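Local coordinates for FAD-binding oxidoreductase (Gulosibacter chungangensis, PDB 7PBG) that oxidises 4-ethylphenol, dehydrogenating 4-alkylphenols to products such as 4-vinylphenol with a covalently bound FAD cofactor, at the interface of chains A and B. Numbering follows the deposited sequence. Chains: chain A/B, FAD-binding oxidoreductase.

The interface of chains A and B. Residues chain A 186, 190-192; chain B 493, 496, 499-500.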
# COMPACT_ATOMS: atom_id res chain seq x y z
N LEU A 186 8.53 8.74 17.67
CA LEU A 186 9.72 8.94 16.83
C LEU A 186 10.95 8.95 17.73
O LEU A 186 10.83 8.93 18.95
CB LEU A 186 9.59 10.23 16.02
CG LEU A 186 8.43 10.25 15.03
CD1 LEU A 186 8.24 11.67 14.46
CD2 LEU A 186 8.64 9.25 13.93
N GLU A 190 8.90 12.44 20.07
CA GLU A 190 7.65 13.09 19.57
C GLU A 190 6.66 12.01 19.11
O GLU A 190 7.06 11.02 18.41
CB GLU A 190 7.92 14.04 18.40
CG GLU A 190 8.57 15.35 18.80
CD GLU A 190 7.94 16.04 20.01
OE1 GLU A 190 6.77 16.50 19.91
OE2 GLU A 190 8.59 16.07 21.06
N VAL A 191 5.39 12.24 19.37
CA VAL A 191 4.34 11.29 18.93
C VAL A 191 3.84 11.76 17.56
O VAL A 191 3.43 12.95 17.42
CB VAL A 191 3.17 11.14 19.92
CG1 VAL A 191 2.14 10.18 19.38
CG2 VAL A 191 3.63 10.65 21.28
N LEU A 192 3.79 10.81 16.63
CA LEU A 192 3.27 11.01 15.27
C LEU A 192 2.04 10.12 15.12
O LEU A 192 2.09 8.93 15.50
CB LEU A 192 4.34 10.59 14.28
CG LEU A 192 3.86 10.33 12.84
CD1 LEU A 192 3.57 11.67 12.19
CD2 LEU A 192 4.93 9.58 12.02
N ASN B 493 -0.20 17.28 17.43
CA ASN B 493 1.14 17.42 18.06
C ASN B 493 1.97 18.47 17.30
O ASN B 493 3.08 18.15 16.81
CB ASN B 493 1.84 16.06 18.19
CG ASN B 493 3.09 16.17 19.03
OD1 ASN B 493 3.21 17.14 19.79
ND2 ASN B 493 4.02 15.26 18.85
N ILE B 496 3.26 17.58 13.74
CA ILE B 496 4.36 16.59 13.67
C ILE B 496 4.43 15.97 12.26
O ILE B 496 5.50 15.62 11.83
CB ILE B 496 4.25 15.54 14.78
CG1 ILE B 496 5.47 14.62 14.79
CG2 ILE B 496 2.94 14.79 14.67
CD1 ILE B 496 6.79 15.37 14.92
N ARG B 499 6.27 18.41 10.18
CA ARG B 499 7.67 18.48 10.71
C ARG B 499 8.44 17.25 10.18
O ARG B 499 9.62 17.38 9.80
CB ARG B 499 7.67 18.59 12.24
CG ARG B 499 7.25 19.97 12.73
CD ARG B 499 7.54 20.18 14.19
NE ARG B 499 6.53 19.54 15.05
CZ ARG B 499 6.80 18.88 16.17
NH1 ARG B 499 8.06 18.64 16.53
NH2 ARG B 499 5.82 18.44 16.92
N SER B 500 7.81 16.09 10.14
CA SER B 500 8.43 14.83 9.67
C SER B 500 8.68 14.96 8.16
O SER B 500 9.72 14.59 7.67
CB SER B 500 7.61 13.68 10.02
OG SER B 500 7.51 13.60 11.43
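A:Glu190, A:Val191 and A:Leu192 lie against the start of helix 492-508 of chain B, a loop and strand 191-193 packed on a helix; with its twin, this patch is one of the contacts through which the two copies meet in the deposited two-fold dimer, which is perhaps the biological one. The polar centre is the amide of B:Asn493. Its ND2 spends both N-H groups across the boundary: one points at the backbone O of A:Val191, 2.8 Å away, nearly straight (167° at H) and in the amide plane. The other N-H of B:Asn493 ND2 goes to the carboxylate oxygen OE1 of A:Glu190 at 3.2 Å, less straight and arriving from above the carboxylate plane. With CG of B:Asn493 anti to its backbone N (chi1 -171°), the amide is carried out to the strand. A leucine in this position would probably leave the carbonyl of A:Val191 without its donor and A:Glu190 freer to turn.

OE1 of A:Glu190 also sits at the guanidinium edge of B:Arg499, a long salt bridge of 3.7 Å to NH2. That same NH2 of B:Arg499 hydrogen-bonds to the backbone O of B:Asn493 at 2.8 Å, fixing the arginine beside the helix start, while CD1 of B:Ile496 covers one guanidinium face.

B:Ile496 supplies the apolar half. CG2 of B:Ile496 packs on CA of A:Leu192 at 3.8 Å. CD1 of B:Ile496 meets CD1 of A:Leu186 tip to tip at 4.0 Å, also brushing CB of A:Glu190. B:Ser500 borders this cluster: B:Ser500 OG is 3.7 Å from CD1 of A:Leu186 and hydrogen-bonds back to the backbone O of B:Ile496. Together, the amide clamp and isoleucine packing are likely to fix how strand 191-193 sits on the partner's helix and probably support the dimer.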